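Local atomic coordinates of encapsidation protein (Bacillus phage phi29, PDB entry 5HD9), a protein that probably hydrolyses ATP to drive viral DNA packaging, this chain being the N-terminal domain of the packaging ATPase. Residues V33-R38 and E44-V49; K78-Y83 and A92-V97. One frame throughout, in Å; residues are numbered along the deposited sequence.

Interaction 1 (V33-R38 and E44-V49); sequences VYPINR and EQFIYV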
ATOM      1  N   VAL A  33       8.340   6.348   0.304  1.00 12.47           N
ATOM      2  CA  VAL A  33       9.110   7.114   1.285  1.00 12.37           C
ATOM      3  C   VAL A  33       8.730   6.785   2.727  1.00 13.53           C
ATOM      4  O   VAL A  33       9.603   6.658   3.587  1.00 14.40           O
ATOM      5  CB  VAL A  33       8.934   8.644   1.073  1.00 14.97           C
ATOM      6  CG1 VAL A  33       9.571   9.445   2.218  1.00 15.56           C
ATOM      7  CG2 VAL A  33       9.529   9.064  -0.251  1.00 18.71           C
ATOM      8  N   TYR A  34       7.435   6.660   2.997  1.00 13.85           N
ATOM      9  CA  TYR A  34       6.970   6.472   4.368  1.00 14.62           C
ATOM     10  C   TYR A  34       7.506   5.174   4.988  1.00 12.47           C
ATOM     11  O   TYR A  34       8.147   5.221   6.034  1.00 11.99           O
ATOM     12  CB  TYR A  34       5.439   6.504   4.429  1.00 17.89           C
ATOM     13  CG  TYR A  34       4.884   6.117   5.783  1.00 19.93           C
ATOM     14  CD1 TYR A  34       4.921   7.007   6.845  1.00 19.79           C
ATOM     15  CD2 TYR A  34       4.326   4.862   5.999  1.00 22.92           C
ATOM     16  CE1 TYR A  34       4.423   6.661   8.087  1.00 21.91           C
ATOM     17  CE2 TYR A  34       3.825   4.506   7.236  1.00 21.94           C
ATOM     18  CZ  TYR A  34       3.877   5.408   8.276  1.00 21.18           C
ATOM     19  OH  TYR A  34       3.373   5.053   9.507  1.00 22.43           O
ATOM     20  N   PRO A  35       7.261   4.016   4.350  1.00 11.92           N
ATOM     21  CA  PRO A  35       7.770   2.776   4.957  1.00 11.75           C
ATOM     22  C   PRO A  35       9.298   2.703   5.028  1.00 10.75           C
ATOM     23  O   PRO A  35       9.829   2.099   5.956  1.00 10.39           O
ATOM     24  CB  PRO A  35       7.214   1.675   4.044  1.00 13.25           C
ATOM     25  CG  PRO A  35       6.820   2.366   2.779  1.00 15.34           C
ATOM     26  CD  PRO A  35       6.431   3.749   3.164  1.00 12.16           C
ATOM     27  N   ILE A  36       9.992   3.304   4.066  1.00 11.31           N
ATOM     28  CA  ILE A  36      11.450   3.338   4.101  1.00 12.79           C
ATOM     29  C   ILE A  36      11.917   4.112   5.333  1.00 13.14           C
ATOM     30  O   ILE A  36      12.871   3.713   5.997  1.00 13.01           O
ATOM     31  CB  ILE A  36      12.040   3.971   2.820  1.00 12.93           C
ATOM     32  CG1 ILE A  36      11.843   3.022   1.639  1.00 13.19           C
ATOM     33  CG2 ILE A  36      13.530   4.265   2.990  1.00 14.91           C
ATOM     34  CD1 ILE A  36      12.127   3.637   0.293  1.00 14.20           C
ATOM     35  N   ASN A  37      11.235   5.212   5.639  1.00 12.35           N
ATOM     36  CA  ASN A  37      11.564   5.999   6.822  1.00 12.98           C
ATOM     37  C   ASN A  37      11.261   5.240   8.107  1.00 12.35           C
ATOM     38  O   ASN A  37      11.998   5.359   9.086  1.00 13.02           O
ATOM     39  CB  ASN A  37      10.806   7.329   6.819  1.00 17.09           C
ATOM     40  CG  ASN A  37      11.587   8.446   6.155  1.00 23.21           C
ATOM     41  OD1 ASN A  37      12.659   8.833   6.624  1.00 27.98           O
ATOM     42  ND2 ASN A  37      11.043   8.986   5.072  1.00 25.46           N
ATOM     43  N   ARG A  38      10.177   4.464   8.106  1.00 11.15           N
ATOM     44  CA  ARG A  38       9.801   3.700   9.291  1.00 13.07           C
ATOM     45  C   ARG A  38      10.850   2.626   9.572  1.00 13.84           C
ATOM     46  O   ARG A  38      11.147   2.335  10.731  1.00 13.67           O
ATOM     47  CB  ARG A  38       8.418   3.054   9.135  1.00 16.07           C
ATOM     48  CG  ARG A  38       7.247   4.027   8.997  1.00 19.41           C
ATOM     49  CD  ARG A  38       7.117   5.010  10.160  1.00 18.76           C
ATOM     50  NE  ARG A  38       6.822   4.353  11.431  1.00 17.02           N
ATOM     51  CZ  ARG A  38       6.548   4.997  12.562  1.00 17.28           C
ATOM     52  NH1 ARG A  38       6.529   6.324  12.593  1.00 18.15           N
ATOM     53  NH2 ARG A  38       6.293   4.316  13.668  1.00 17.62           N
ATOM     54  N   GLU A  44      10.835  -1.009  11.394  1.00 12.13           N
ATOM     55  CA  GLU A  44       9.554  -1.520  10.922  1.00 11.76           C
ATOM     56  C   GLU A  44       9.671  -1.933   9.462  1.00 12.91           C
ATOM     57  O   GLU A  44      10.169  -1.173   8.630  1.00 11.76           O
ATOM     58  CB  GLU A  44       8.451  -0.468  11.078  1.00 13.17           C
ATOM     59  CG  GLU A  44       8.195  -0.041  12.510  1.00 15.77           C
ATOM     60  CD  GLU A  44       7.088   0.999  12.625  1.00 15.67           C
ATOM     61  OE1 GLU A  44       6.438   1.305  11.602  1.00 13.69           O
ATOM     62  OE2 GLU A  44       6.872   1.516  13.740  1.00 15.89           O
ATOM     63  N   GLN A  45       9.211  -3.140   9.156  1.00 10.38           N
ATOM     64  CA  GLN A  45       9.287  -3.658   7.796  1.00  9.73           C
ATOM     65  C   GLN A  45       7.984  -3.398   7.052  1.00 10.23           C
ATOM     66  O   GLN A  45       6.985  -2.994   7.653  1.00 11.62           O
ATOM     67  CB  GLN A  45       9.616  -5.148   7.822  1.00 11.12           C
ATOM     68  CG  GLN A  45      11.007  -5.434   8.366  1.00 13.25           C
ATOM     69  CD  GLN A  45      11.223  -6.894   8.689  1.00 13.91           C
ATOM     70  OE1 GLN A  45      10.406  -7.524   9.362  1.00 15.00           O
ATOM     71  NE2 GLN A  45      12.332  -7.445   8.210  1.00 13.34           N
ATOM     72  N   PHE A  46       7.996  -3.615   5.742  1.00 10.01           N
ATOM     73  CA  PHE A  46       6.830  -3.306   4.928  1.00  8.98           C
ATOM     74  C   PHE A  46       6.637  -4.309   3.803  1.00 10.98           C
ATOM     75  O   PHE A  46       7.585  -4.971   3.376  1.00  9.72           O
ATOM     76  CB  PHE A  46       6.947  -1.894   4.350  1.00  9.11           C
ATOM     77  CG  PHE A  46       8.043  -1.742   3.326  1.00 12.26           C
ATOM     78  CD1 PHE A  46       9.343  -1.475   3.717  1.00 12.99           C
ATOM     79  CD2 PHE A  46       7.767  -1.856   1.973  1.00 14.87           C
ATOM     80  CE1 PHE A  46      10.352  -1.334   2.777  1.00 14.32           C
ATOM     81  CE2 PHE A  46       8.771  -1.716   1.029  1.00 14.52           C
ATOM     82  CZ  PHE A  46      10.063  -1.454   1.431  1.00 14.94           C
ATOM     83  N   ILE A  47       5.396  -4.415   3.339  1.00 11.98           N
ATOM     84  CA  ILE A  47       5.064  -5.276   2.215  1.00 12.41           C
ATOM     85  C   ILE A  47       4.404  -4.462   1.110  1.00 10.51           C
ATOM     86  O   ILE A  47       3.447  -3.727   1.347  1.00 11.93           O
ATOM     87  CB  ILE A  47       4.136  -6.438   2.632  1.00 12.27           C
ATOM     88  CG1 ILE A  47       4.831  -7.297   3.693  1.00 11.93           C
ATOM     89  CG2 ILE A  47       3.761  -7.284   1.412  1.00 12.51           C
ATOM     90  CD1 ILE A  47       4.032  -8.483   4.166  1.00 12.21           C
ATOM     91  N   TYR A  48       4.947  -4.600  -0.093  1.00 10.43           N
ATOM     92  CA  TYR A  48       4.393  -3.985  -1.288  1.00 10.02           C
ATOM     93  C   TYR A  48       3.596  -5.049  -2.035  1.00 11.59           C
ATOM     94  O   TYR A  48       4.154  -6.041  -2.507  1.00 10.47           O
ATOM     95  CB  TYR A  48       5.513  -3.404  -2.156  1.00 10.13           C
ATOM     96  CG  TYR A  48       5.064  -2.705  -3.421  1.00 12.23           C
ATOM     97  CD1 TYR A  48       4.286  -1.559  -3.367  1.00 12.32           C
ATOM     98  CD2 TYR A  48       5.451  -3.176  -4.669  1.00 15.17           C
ATOM     99  CE1 TYR A  48       3.886  -0.912  -4.525  1.00 13.54           C
ATOM    100  CE2 TYR A  48       5.059  -2.538  -5.827  1.00 16.43           C
ATOM    101  CZ  TYR A  48       4.280  -1.407  -5.751  1.00 15.92           C
ATOM    102  OH  TYR A  48       3.890  -0.773  -6.908  1.00 17.74           O
ATOM    103  N   VAL A  49       2.287  -4.850  -2.114  1.00 10.96           N
ATOM    104  CA  VAL A  49       1.399  -5.821  -2.736  1.00 11.43           C
ATOM    105  C   VAL A  49       0.902  -5.312  -4.082  1.00 12.13           C
ATOM    106  O   VAL A  49       0.511  -4.152  -4.223  1.00 14.41           O
ATOM    107  CB  VAL A  49       0.187  -6.136  -1.833  1.00 12.76           C
ATOM    108  CG1 VAL A  49      -0.742  -7.153  -2.495  1.00 12.99           C
ATOM    109  CG2 VAL A  49       0.656  -6.649  -0.480  1.00 14.96           C
TER
HETATM  110  O   HOH W   1       8.337   0.021   6.875  1.00 15.09           O
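The guanidinium group of R38 meets the carboxylate of E44 with its edge, and the two planes stand 53° apart. R38 offers NE and one terminal nitrogen, each to its own carboxylate oxygen. R38 NE donates to E44 OE1 at 3.1 Å, and R38 NH2 donates to E44 OE2 at 2.9 Å. Both acceptors lie close to the guanidinium plane, but the donors come from above the carboxylate plane. Bends at chi2 (-57°) and chi3 (-64°) fold R38 back, so that NE and NH2 face the carboxylate of the extended E44 chain beside it. R38 CG also rests on one face of the Y34 ring, toward its rim. E44 OE1 has a second partner in S110 OG, which ties the salt bridge to strand 109-115.

On the ring of F46, P35 CG lies over one face near the rim. P35 CB comes in obliquely, 3.6 Å from F46 CG. This is the apolar half of the contact. Between the two halves, one water donates to P35 O at 2.7 Å and to E44 O at 2.8 Å. A weak backbone bond, E44 N to R38 O, ties the residue before the strand to the last part of the helix.

Helix 26-42, which begins within a probable Walker A P-loop, packs against the start of strand 45-50. The strand lies between strands 87-94 and 109-115.

Interaction 2 (K78-Y83 and A92-V97); sequences KGRRFY and AIPLSV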
ATOM      1  N   LYS A  78      16.515  -7.603  -4.421  1.00 17.22           N
ATOM      2  CA  LYS A  78      16.952  -8.912  -4.896  1.00 20.64           C
ATOM      3  C   LYS A  78      15.723  -9.793  -5.034  1.00 19.03           C
ATOM      4  O   LYS A  78      15.075 -10.116  -4.039  1.00 15.58           O
ATOM      5  CB  LYS A  78      17.954  -9.566  -3.943  1.00 23.82           C
ATOM      6  CG  LYS A  78      19.101  -8.692  -3.476  1.00 26.44           C
ATOM      7  CD  LYS A  78      20.050  -9.532  -2.637  1.00 28.45           C
ATOM      8  CE  LYS A  78      20.976  -8.694  -1.784  1.00 26.68           C
ATOM      9  NZ  LYS A  78      21.693  -9.545  -0.792  1.00 24.87           N
ATOM     10  N   GLY A  79      15.402 -10.185  -6.260  1.00 20.17           N
ATOM     11  CA  GLY A  79      14.160 -10.886  -6.514  1.00 21.15           C
ATOM     12  C   GLY A  79      12.998  -9.995  -6.121  1.00 20.20           C
ATOM     13  O   GLY A  79      12.893  -8.865  -6.595  1.00 21.95           O
ATOM     14  N   ARG A  80      12.141 -10.500  -5.236  1.00 19.59           N
ATOM     15  CA  ARG A  80      10.986  -9.749  -4.754  1.00 16.75           C
ATOM     16  C   ARG A  80      11.164  -9.307  -3.297  1.00 16.76           C
ATOM     17  O   ARG A  80      10.189  -9.174  -2.561  1.00 17.29           O
ATOM     18  CB  ARG A  80       9.711 -10.591  -4.900  1.00 18.46           C
ATOM     19  CG  ARG A  80       9.187 -10.678  -6.326  1.00 23.37           C
ATOM     20  CD  ARG A  80       7.784 -11.271  -6.384  1.00 30.20           C
ATOM     21  NE  ARG A  80       7.768 -12.707  -6.109  1.00 36.94           N
ATOM     22  CZ  ARG A  80       7.504 -13.259  -4.925  1.00 38.75           C
ATOM     23  NH1 ARG A  80       7.219 -12.511  -3.864  1.00 30.64           N
ATOM     24  NH2 ARG A  80       7.519 -14.580  -4.806  1.00 42.37           N
ATOM     25  N   ARG A  81      12.410  -9.076  -2.890  1.00 15.13           N
ATOM     26  CA  ARG A  81      12.704  -8.647  -1.526  1.00 14.47           C
ATOM     27  C   ARG A  81      13.500  -7.349  -1.502  1.00 16.24           C
ATOM     28  O   ARG A  81      14.345  -7.104  -2.363  1.00 14.85           O
ATOM     29  CB  ARG A  81      13.464  -9.736  -0.774  1.00 15.57           C
ATOM     30  CG  ARG A  81      12.677 -11.024  -0.632  1.00 14.94           C
ATOM     31  CD  ARG A  81      13.304 -11.960   0.387  1.00 16.23           C
ATOM     32  NE  ARG A  81      12.584 -13.228   0.470  1.00 18.11           N
ATOM     33  CZ  ARG A  81      12.805 -14.279  -0.315  1.00 18.33           C
ATOM     34  NH1 ARG A  81      13.736 -14.233  -1.261  1.00 21.65           N
ATOM     35  NH2 ARG A  81      12.093 -15.386  -0.152  1.00 18.25           N
ATOM     36  N   PHE A  82      13.218  -6.531  -0.491  1.00 14.12           N
ATOM     37  CA  PHE A  82      13.802  -5.205  -0.363  1.00 14.34           C
ATOM     38  C   PHE A  82      14.805  -5.170   0.782  1.00 14.86           C
ATOM     39  O   PHE A  82      14.514  -5.645   1.882  1.00 13.57           O
ATOM     40  CB  PHE A  82      12.705  -4.166  -0.129  1.00 13.99           C
ATOM     41  CG  PHE A  82      11.678  -4.107  -1.227  1.00 15.80           C
ATOM     42  CD1 PHE A  82      12.058  -3.912  -2.546  1.00 19.45           C
ATOM     43  CD2 PHE A  82      10.329  -4.259  -0.940  1.00 15.88           C
ATOM     44  CE1 PHE A  82      11.112  -3.859  -3.555  1.00 18.85           C
ATOM     45  CE2 PHE A  82       9.383  -4.208  -1.944  1.00 15.55           C
ATOM     46  CZ  PHE A  82       9.773  -4.009  -3.253  1.00 17.84           C
ATOM     47  N   TYR A  83      15.977  -4.600   0.516  1.00 13.89           N
ATOM     48  CA  TYR A  83      17.031  -4.492   1.518  1.00 14.39           C
ATOM     49  C   TYR A  83      17.457  -3.043   1.706  1.00 16.26           C
ATOM     50  O   TYR A  83      17.595  -2.295   0.737  1.00 16.42           O
ATOM     51  CB  TYR A  83      18.238  -5.345   1.122  1.00 15.79           C
ATOM     52  CG  TYR A  83      17.886  -6.790   0.896  1.00 17.47           C
ATOM     53  CD1 TYR A  83      17.278  -7.197  -0.282  1.00 19.30           C
ATOM     54  CD2 TYR A  83      18.149  -7.749   1.866  1.00 16.64           C
ATOM     55  CE1 TYR A  83      16.943  -8.517  -0.492  1.00 20.57           C
ATOM     56  CE2 TYR A  83      17.819  -9.075   1.664  1.00 15.35           C
ATOM     57  CZ  TYR A  83      17.215  -9.453   0.484  1.00 18.86           C
ATOM     58  OH  TYR A  83      16.883 -10.772   0.279  1.00 21.88           O
ATOM     59  N   ALA A  92       8.028  -7.728  -1.807  1.00 13.10           N
ATOM     60  CA  ALA A  92       7.031  -7.520  -2.851  1.00 13.72           C
ATOM     61  C   ALA A  92       6.258  -8.821  -3.032  1.00 15.23           C
ATOM     62  O   ALA A  92       6.856  -9.865  -3.291  1.00 15.04           O
ATOM     63  CB  ALA A  92       7.686  -7.094  -4.155  1.00 15.84           C
ATOM     64  N   ILE A  93       4.937  -8.761  -2.884  1.00 15.50           N
ATOM     65  CA  ILE A  93       4.106  -9.962  -2.922  1.00 15.61           C
ATOM     66  C   ILE A  93       2.989  -9.847  -3.953  1.00 16.53           C
ATOM     67  O   ILE A  93       2.193  -8.911  -3.899  1.00 14.85           O
ATOM     68  CB  ILE A  93       3.493 -10.251  -1.532  1.00 15.71           C
ATOM     69  CG1 ILE A  93       4.607 -10.660  -0.565  1.00 20.84           C
ATOM     70  CG2 ILE A  93       2.418 -11.342  -1.623  1.00 14.98           C
ATOM     71  CD1 ILE A  93       4.145 -11.050   0.821  1.00 24.46           C
ATOM     72  N   PRO A  94       2.919 -10.805  -4.897  1.00 17.32           N
ATOM     73  CA  PRO A  94       1.728 -10.863  -5.743  1.00 18.26           C
ATOM     74  C   PRO A  94       0.592 -11.511  -4.967  1.00 19.01           C
ATOM     75  O   PRO A  94       0.752 -12.643  -4.514  1.00 18.12           O
ATOM     76  CB  PRO A  94       2.164 -11.732  -6.933  1.00 21.32           C
ATOM     77  CG  PRO A  94       3.632 -12.066  -6.698  1.00 21.34           C
ATOM     78  CD  PRO A  94       3.869 -11.878  -5.240  1.00 18.31           C
ATOM     79  N   LEU A  95      -0.523 -10.808  -4.798  1.00 18.86           N
ATOM     80  CA  LEU A  95      -1.626 -11.322  -3.993  1.00 19.72           C
ATOM     81  C   LEU A  95      -2.140 -12.651  -4.543  1.00 19.48           C
ATOM     82  O   LEU A  95      -2.663 -13.479  -3.800  1.00 19.41           O
ATOM     83  CB  LEU A  95      -2.762 -10.295  -3.930  1.00 19.29           C
ATOM     84  CG  LEU A  95      -3.894 -10.558  -2.931  1.00 21.63           C
ATOM     85  CD1 LEU A  95      -3.371 -10.758  -1.515  1.00 19.02           C
ATOM     86  CD2 LEU A  95      -4.884  -9.407  -2.966  1.00 23.40           C
ATOM     87  N   SER A  96      -1.966 -12.858  -5.845  1.00 20.99           N
ATOM     88  CA  SER A  96      -2.413 -14.084  -6.500  1.00 24.08           C
ATOM     89  C   SER A  96      -1.726 -15.341  -5.954  1.00 24.07           C
ATOM     90  O   SER A  96      -2.293 -16.431  -6.013  1.00 25.46           O
ATOM     91  CB  SER A  96      -2.177 -13.991  -8.010  1.00 27.16           C
ATOM     92  OG  SER A  96      -0.803 -13.801  -8.306  1.00 25.33           O
ATOM     93  N   VAL A  97      -0.509 -15.187  -5.433  1.00 23.93           N
ATOM     94  CA  VAL A  97       0.258 -16.328  -4.923  1.00 27.55           C
ATOM     95  C   VAL A  97       0.624 -16.173  -3.449  1.00 26.24           C
ATOM     96  O   VAL A  97       1.655 -16.681  -3.003  1.00 23.91           O
ATOM     97  CB  VAL A  97       1.558 -16.541  -5.732  1.00 25.86           C
ATOM     98  CG1 VAL A  97       1.231 -16.881  -7.183  1.00 26.87           C
ATOM     99  CG2 VAL A  97       2.472 -15.311  -5.622  1.00 24.61           C
TER
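R80 holds A92 at both of its backbone polar atoms. A92 N donates to R80 O at 2.7 Å in a nearly straight bond (173°), with the donor tilted 30° from the carbonyl plane. A92 O is in turn the acceptor for R80 NH1, also at 2.7 Å. That bond lies in the carbonyl plane and in the plane of the guanidinium. The R80 chain bends at chi3 (-72°), which turns its end back to the A92 carbonyl. R80 NH2 has its own partner, a salt bridge to E101 of helix 98-101. P94 CD sits over one face of the guanidinium, toward the rim, 3.7 Å from R80 NH1.

The apolar part is small. F82 CZ touches A92 CB at 3.8 Å, and the F82 ring also stacks on Y62. Within 78-83, a type II' turn from K78 to R81 is closed by two backbone bonds, R81 N to K78 O and K78 N to R81 O. G79 takes the positive phi of this turn.

The contact joins the turn before strand 81-84, and F82 of that strand, to the end of strand 87-94; the two strands form a hairpin. Strands 75-78 and 45-50 flank it on either side.

Overall arrangement
The two contacts follow one another along the chain and meet in one mixed sheet. Strand 45-50 of interaction 1 is next to strand 87-94 of interaction 2, and Y48 O lies 2.9 Å from I93 N, a probable hydrogen bond. F46 and F82 pack with nearly parallel rings, so the apolar parts join. Interaction 1 sets a helix on a strand and is partly buried, with a salt bridge toward its outer end and a bridging water. Interaction 2 is more buried and lies at the open end of a hairpin, next to a turn. The arginine of interaction 1 pairs with a carboxylate across the contact, whereas that of interaction 2 binds a backbone carbonyl.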